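Local coordinates for protein cytosine-specific methyltransferase (Escherichia coli O157:H7 EDL933, PDB 3G7U) that probably methylates carbon 5 of cytosine in DNA, using S-adenosyl-L-methionine as the methyl donor, at residues I6-G11 / M28-D33; I37-I42 / D332-H337. All coordinates share one frame; numbering follows the deposited sequence.

Contact 1: I6-G11 / M28-D33; sequences IDLFSG and MAVEID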
loop_
_atom_site.group_PDB
_atom_site.type_symbol
_atom_site.label_atom_id
_atom_site.label_comp_id
_atom_site.label_asym_id
_atom_site.label_seq_id
_atom_site.Cartn_x
_atom_site.Cartn_y
_atom_site.Cartn_z
ATOM N N ILE A 6 -5.342 -3.881 13.938
ATOM C CA ILE A 6 -6.387 -4.233 12.993
ATOM C C ILE A 6 -6.283 -3.250 11.822
ATOM O O ILE A 6 -6.162 -2.056 12.065
ATOM C CB ILE A 6 -7.761 -3.966 13.610
ATOM C CG1 ILE A 6 -7.974 -4.827 14.842
ATOM C CG2 ILE A 6 -8.880 -4.239 12.606
ATOM C CD1 ILE A 6 -9.337 -4.613 15.446
ATOM N N ASP A 7 -6.367 -3.738 10.593
ATOM C CA ASP A 7 -6.354 -2.849 9.395
ATOM C C ASP A 7 -7.747 -2.778 8.734
ATOM O O ASP A 7 -8.240 -3.785 8.199
ATOM C CB ASP A 7 -5.260 -3.422 8.460
ATOM C CG ASP A 7 -4.926 -2.518 7.228
ATOM O OD1 ASP A 7 -5.585 -1.470 6.994
ATOM O OD2 ASP A 7 -3.963 -2.917 6.500
ATOM N N LEU A 8 -8.418 -1.625 8.870
ATOM C CA LEU A 8 -9.706 -1.377 8.298
ATOM C C LEU A 8 -9.566 -0.830 6.881
ATOM O O LEU A 8 -8.753 0.043 6.664
ATOM C CB LEU A 8 -10.457 -0.374 9.163
ATOM C CG LEU A 8 -10.650 -0.806 10.636
ATOM C CD1 LEU A 8 -11.468 0.289 11.385
ATOM C CD2 LEU A 8 -11.391 -2.160 10.740
ATOM N N PHE A 9 -10.380 -1.342 5.949
ATOM C CA PHE A 9 -10.308 -0.967 4.539
ATOM C C PHE A 9 -8.914 -1.359 4.055
ATOM O O PHE A 9 -8.199 -0.553 3.474
ATOM C CB PHE A 9 -10.519 0.529 4.394
ATOM C CG PHE A 9 -11.761 1.039 5.073
ATOM C CD1 PHE A 9 -13.005 0.894 4.480
ATOM C CD2 PHE A 9 -11.661 1.739 6.272
ATOM C CE1 PHE A 9 -14.146 1.390 5.129
ATOM C CE2 PHE A 9 -12.787 2.232 6.913
ATOM C CZ PHE A 9 -14.007 2.070 6.330
ATOM N N SER A 10 -8.537 -2.604 4.282
ATOM C CA SER A 10 -7.156 -2.995 4.148
ATOM C C SER A 10 -6.667 -3.096 2.704
ATOM O O SER A 10 -5.432 -3.029 2.444
ATOM C CB SER A 10 -6.964 -4.384 4.790
ATOM O OG SER A 10 -7.691 -5.400 4.065
ATOM N N GLY A 11 -7.601 -3.292 1.762
ATOM C CA GLY A 11 -7.228 -3.696 0.390
ATOM C C GLY A 11 -6.331 -4.914 0.457
ATOM O O GLY A 11 -6.502 -5.785 1.345
ATOM N N MET A 28 -5.996 -8.716 12.207
ATOM C CA MET A 28 -7.271 -8.770 11.491
ATOM C C MET A 28 -7.187 -7.761 10.356
ATOM O O MET A 28 -6.727 -6.652 10.578
ATOM C CB MET A 28 -8.461 -8.377 12.393
ATOM C CG MET A 28 -9.905 -8.387 11.729
ATOM S SD MET A 28 -11.222 -7.875 12.906
ATOM C CE MET A 28 -11.249 -9.469 13.699
ATOM N N ALA A 29 -7.667 -8.150 9.176
ATOM C CA ALA A 29 -7.908 -7.183 8.093
ATOM C C ALA A 29 -9.393 -7.146 7.757
ATOM O O ALA A 29 -10.039 -8.223 7.680
ATOM C CB ALA A 29 -7.083 -7.587 6.860
ATOM N N VAL A 30 -9.973 -5.953 7.581
ATOM C CA VAL A 30 -11.367 -5.824 7.190
ATOM C C VAL A 30 -11.412 -5.160 5.812
ATOM O O VAL A 30 -10.894 -4.061 5.624
ATOM C CB VAL A 30 -12.204 -4.976 8.184
ATOM C CG1 VAL A 30 -13.682 -4.851 7.712
ATOM C CG2 VAL A 30 -12.157 -5.600 9.606
ATOM N N GLU A 31 -12.005 -5.868 4.867
ATOM C CA GLU A 31 -12.066 -5.355 3.466
ATOM C C GLU A 31 -13.293 -5.921 2.778
ATOM O O GLU A 31 -13.486 -7.109 2.796
ATOM C CB GLU A 31 -10.778 -5.809 2.748
ATOM C CG GLU A 31 -10.710 -5.552 1.224
ATOM C CD GLU A 31 -11.000 -4.121 0.848
ATOM O OE1 GLU A 31 -10.391 -3.204 1.428
ATOM O OE2 GLU A 31 -11.863 -3.887 -0.026
ATOM N N ILE A 32 -14.113 -5.057 2.190
ATOM C CA ILE A 32 -15.333 -5.473 1.473
ATOM C C ILE A 32 -15.078 -6.174 0.119
ATOM O O ILE A 32 -15.845 -7.024 -0.287
ATOM C CB ILE A 32 -16.358 -4.280 1.345
ATOM C CG1 ILE A 32 -17.786 -4.749 1.017
ATOM C CG2 ILE A 32 -15.943 -3.256 0.271
ATOM C CD1 ILE A 32 -18.400 -5.790 1.995
ATOM N N ASP A 33 -13.989 -5.841 -0.587
ATOM C CA ASP A 33 -13.834 -6.375 -1.924
ATOM C C ASP A 33 -13.282 -7.777 -1.846
ATOM O O ASP A 33 -12.228 -7.990 -1.286
ATOM C CB ASP A 33 -12.895 -5.472 -2.742
ATOM C CG ASP A 33 -12.718 -5.958 -4.157
ATOM O OD1 ASP A 33 -13.508 -5.527 -5.012
ATOM O OD2 ASP A 33 -11.786 -6.740 -4.421
#
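E31 reaches across to G11 at the point where the two parallel strands give way to loops. Its CG stands anti to the backbone N (chi1 172°), and a bend at chi2 (53°) turns the chain so that the carboxylate arrives beside the G11 peptide. E31 OE1 accepts the G11 N-H at 2.8 Å, the donor lying above the carboxylate plane. E31 OE2 takes the D33 N-H on its anti side, so one carboxylate fastens both loops and its rotation is fixed from two directions. S10 lies alongside: its OG, held between the backbone N and the carbonyl carbon (chi1 66°), donates to G11 O and rests 3.4 Å from E31 CB, while its CB packs on A29 CB. This is the first beta-alpha-beta unit of the Rossmann-like methyltransferase fold, strand 4-8, helix 14-22 and strand 25-30. In this superfamily the glycine-rich loop after the first strand and the acidic residue ending the second usually border the cofactor site, and G11 and E31 are placed consistently with that. Behind the loops the strands are joined by D7 N to M28 O (2.9 Å) and V30 N to D7 O (2.8 Å), both nearly straight. V30 O then accepts the S10 N-H at 3.1 Å and a weak, bent bond from F9 N. On one face of the sheet L8 and V30 run side by side, L8 CD2 meeting V30 CG2 at 3.7 Å. D7 emerges on the other face, where its OD2 bonds to S16 of helix 14-22.

Contact 2: I37-I42 / D332-H337; sequences INTHAI and DWFRFH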
loop_
_atom_site.group_PDB
_atom_site.type_symbol
_atom_site.label_atom_id
_atom_site.label_comp_id
_atom_site.label_asym_id
_atom_site.label_seq_id
_atom_site.Cartn_x
_atom_site.Cartn_y
_atom_site.Cartn_z
ATOM N N ILE A 37 -9.548 -8.763 -0.538
ATOM C CA ILE A 37 -9.342 -9.499 0.707
ATOM C C ILE A 37 -8.803 -10.914 0.507
ATOM O O ILE A 37 -8.041 -11.415 1.349
ATOM C CB ILE A 37 -10.604 -9.543 1.623
ATOM C CG1 ILE A 37 -10.173 -9.771 3.082
ATOM C CG2 ILE A 37 -11.635 -10.589 1.131
ATOM C CD1 ILE A 37 -11.318 -9.727 4.043
ATOM N N ASN A 38 -9.148 -11.573 -0.600
ATOM C CA ASN A 38 -8.535 -12.849 -0.891
ATOM C C ASN A 38 -7.048 -12.665 -1.081
ATOM O O ASN A 38 -6.248 -13.475 -0.622
ATOM C CB ASN A 38 -9.169 -13.473 -2.145
ATOM C CG ASN A 38 -10.532 -14.061 -1.856
ATOM O OD1 ASN A 38 -10.920 -14.211 -0.691
ATOM N ND2 ASN A 38 -11.274 -14.392 -2.912
ATOM N N THR A 39 -6.668 -11.602 -1.760
ATOM C CA THR A 39 -5.221 -11.362 -1.926
ATOM C C THR A 39 -4.512 -11.045 -0.600
ATOM O O THR A 39 -3.376 -11.484 -0.351
ATOM C CB THR A 39 -4.928 -10.296 -2.996
ATOM O OG1 THR A 39 -5.381 -10.819 -4.254
ATOM C CG2 THR A 39 -3.430 -9.991 -3.058
ATOM N N HIS A 40 -5.208 -10.315 0.273
ATOM C CA HIS A 40 -4.657 -10.018 1.580
ATOM C C HIS A 40 -4.412 -11.357 2.287
ATOM O O HIS A 40 -3.310 -11.579 2.846
ATOM C CB HIS A 40 -5.605 -9.117 2.375
ATOM C CG HIS A 40 -4.961 -8.493 3.567
ATOM N ND1 HIS A 40 -4.678 -9.217 4.718
ATOM C CD2 HIS A 40 -4.584 -7.218 3.818
ATOM C CE1 HIS A 40 -4.108 -8.419 5.599
ATOM N NE2 HIS A 40 -4.066 -7.197 5.092
ATOM N N ALA A 41 -5.381 -12.280 2.219
ATOM C CA ALA A 41 -5.224 -13.580 2.919
ATOM C C ALA A 41 -4.106 -14.430 2.365
ATOM O O ALA A 41 -3.483 -15.189 3.090
ATOM C CB ALA A 41 -6.520 -14.380 2.924
ATOM N N ILE A 42 -3.848 -14.311 1.067
ATOM C CA ILE A 42 -2.726 -15.053 0.456
ATOM C C ILE A 42 -1.384 -14.592 1.034
ATOM O O ILE A 42 -0.489 -15.400 1.295
ATOM C CB ILE A 42 -2.698 -14.881 -1.094
ATOM C CG1 ILE A 42 -3.837 -15.662 -1.775
ATOM C CG2 ILE A 42 -1.376 -15.398 -1.676
ATOM C CD1 ILE A 42 -3.871 -17.157 -1.447
ATOM N N ASP A 332 9.125 -8.353 -4.285
ATOM C CA ASP A 332 8.878 -9.375 -5.306
ATOM C C ASP A 332 8.161 -10.612 -4.836
ATOM O O ASP A 332 7.559 -11.292 -5.656
ATOM C CB ASP A 332 10.192 -9.825 -5.962
ATOM C CG ASP A 332 10.655 -8.894 -7.031
ATOM O OD1 ASP A 332 9.926 -7.949 -7.393
ATOM O OD2 ASP A 332 11.771 -9.126 -7.564
ATOM N N TRP A 333 8.215 -10.902 -3.531
ATOM C CA TRP A 333 7.535 -12.081 -2.967
ATOM C C TRP A 333 6.043 -11.863 -2.648
ATOM O O TRP A 333 5.343 -12.803 -2.322
ATOM C CB TRP A 333 8.299 -12.618 -1.728
ATOM C CG TRP A 333 8.599 -11.591 -0.654
ATOM C CD1 TRP A 333 9.764 -10.919 -0.480
ATOM C CD2 TRP A 333 7.710 -11.132 0.410
ATOM N NE1 TRP A 333 9.689 -10.095 0.629
ATOM C CE2 TRP A 333 8.444 -10.208 1.194
ATOM C CE3 TRP A 333 6.388 -11.442 0.781
ATOM C CZ2 TRP A 333 7.894 -9.552 2.311
ATOM C CZ3 TRP A 333 5.835 -10.804 1.886
ATOM C CH2 TRP A 333 6.584 -9.864 2.642
ATOM N N PHE A 334 5.574 -10.622 -2.794
ATOM C CA PHE A 334 4.162 -10.305 -2.569
ATOM C C PHE A 334 3.383 -10.795 -3.792
ATOM O O PHE A 334 3.758 -10.532 -4.929
ATOM C CB PHE A 334 3.995 -8.797 -2.339
ATOM C CG PHE A 334 2.704 -8.431 -1.672
ATOM C CD1 PHE A 334 2.651 -8.286 -0.272
ATOM C CD2 PHE A 334 1.547 -8.281 -2.419
ATOM C CE1 PHE A 334 1.442 -7.980 0.374
ATOM C CE2 PHE A 334 0.319 -7.952 -1.776
ATOM C CZ PHE A 334 0.296 -7.811 -0.385
ATOM N N ARG A 335 2.283 -11.508 -3.563
ATOM C CA ARG A 335 1.574 -12.154 -4.654
ATOM C C ARG A 335 0.259 -11.452 -4.908
ATOM O O ARG A 335 -0.517 -11.249 -3.977
ATOM C CB ARG A 335 1.296 -13.603 -4.288
ATOM C CG ARG A 335 0.782 -14.434 -5.467
ATOM C CD ARG A 335 0.684 -15.909 -5.049
ATOM N NE ARG A 335 0.183 -16.723 -6.150
ATOM C CZ ARG A 335 0.382 -18.035 -6.268
ATOM N NH1 ARG A 335 1.113 -18.676 -5.355
ATOM N NH2 ARG A 335 -0.114 -18.701 -7.324
ATOM N N PHE A 336 0.001 -11.075 -6.154
ATOM C CA PHE A 336 -1.250 -10.355 -6.480
ATOM C C PHE A 336 -2.200 -11.267 -7.221
ATOM O O PHE A 336 -1.845 -12.397 -7.561
ATOM C CB PHE A 336 -0.953 -9.124 -7.352
ATOM C CG PHE A 336 -0.151 -8.100 -6.638
ATOM C CD1 PHE A 336 -0.781 -7.165 -5.840
ATOM C CD2 PHE A 336 1.250 -8.132 -6.673
ATOM C CE1 PHE A 336 -0.035 -6.244 -5.099
ATOM C CE2 PHE A 336 2.018 -7.206 -5.932
ATOM C CZ PHE A 336 1.370 -6.253 -5.160
ATOM N N HIS A 337 -3.419 -10.788 -7.482
ATOM C CA HIS A 337 -4.343 -11.538 -8.321
ATOM C C HIS A 337 -3.709 -11.852 -9.671
ATOM O O HIS A 337 -2.923 -11.053 -10.207
ATOM C CB HIS A 337 -5.627 -10.726 -8.529
ATOM C CG HIS A 337 -6.779 -11.547 -9.035
ATOM N ND1 HIS A 337 -7.021 -11.744 -10.382
ATOM C CD2 HIS A 337 -7.750 -12.226 -8.372
ATOM C CE1 HIS A 337 -8.091 -12.510 -10.527
ATOM N NE2 HIS A 337 -8.544 -12.827 -9.325
HETATM O O HOH W 1 -3.191 -12.845 -4.498
#
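T39 and I42, one turn apart on helix 34-43, meet the loop 332-337 mainly through methyl groups. F334 comes first: its ring carbon CE2 lies 4.5 Å from T39 CG2, which meets the ring obliquely. T39 OG1 sits beside the backbone N (chi1 -64°), which sets CG2 anti to that N. R335 O lies 3.3 Å from T39 CG2, and a water that donates to R335 O also bonds to T39 OG1, bridging helix and loop. The extended arginine chain crosses I42 obliquely, with R335 CD 4.0 Å from I42 CG2, and carries the guanidinium to salt bridges with E213, D240 and E242. F336 directs its CB away from the helix, and its CA lies 4.1 Å from T39 CG2; one ring face is covered by F334 CD2, offset toward the rim. H337 comes last, its CB 4.3 Å from T39 OG1. The loop lies against the side of helix 34-43 that carries T39 and I42, and the N43 side chain also bonds to R335 O, while F336 packs into helices 321-328 and 340-348; Q346 of the latter bonds to T39 OG1, and elsewhere on helix 34-43 I37 and A41 touch H49 of strand 48-50.

How the contacts relate
The two contacts follow one another through the fold: strand 25-30 of contact 1 leads directly into helix 34-43 of contact 2. Contact 1 is the more buried, joining neighbouring strands close in sequence through backbone hydrogen bonds, a carboxylate grip and aliphatic packing. Contact 2 brings together parts almost 300 residues apart and is only partly buried, with methyl contacts and a water bridge in place of direct hydrogen bonds. Helix 34-43 links them physically, since H40 packs on the first contact from the face of the helix turned away from T39 and I42: its CE1 lies 3.3 Å from A29 CB and its CD2 3.6 Å from S10 OG.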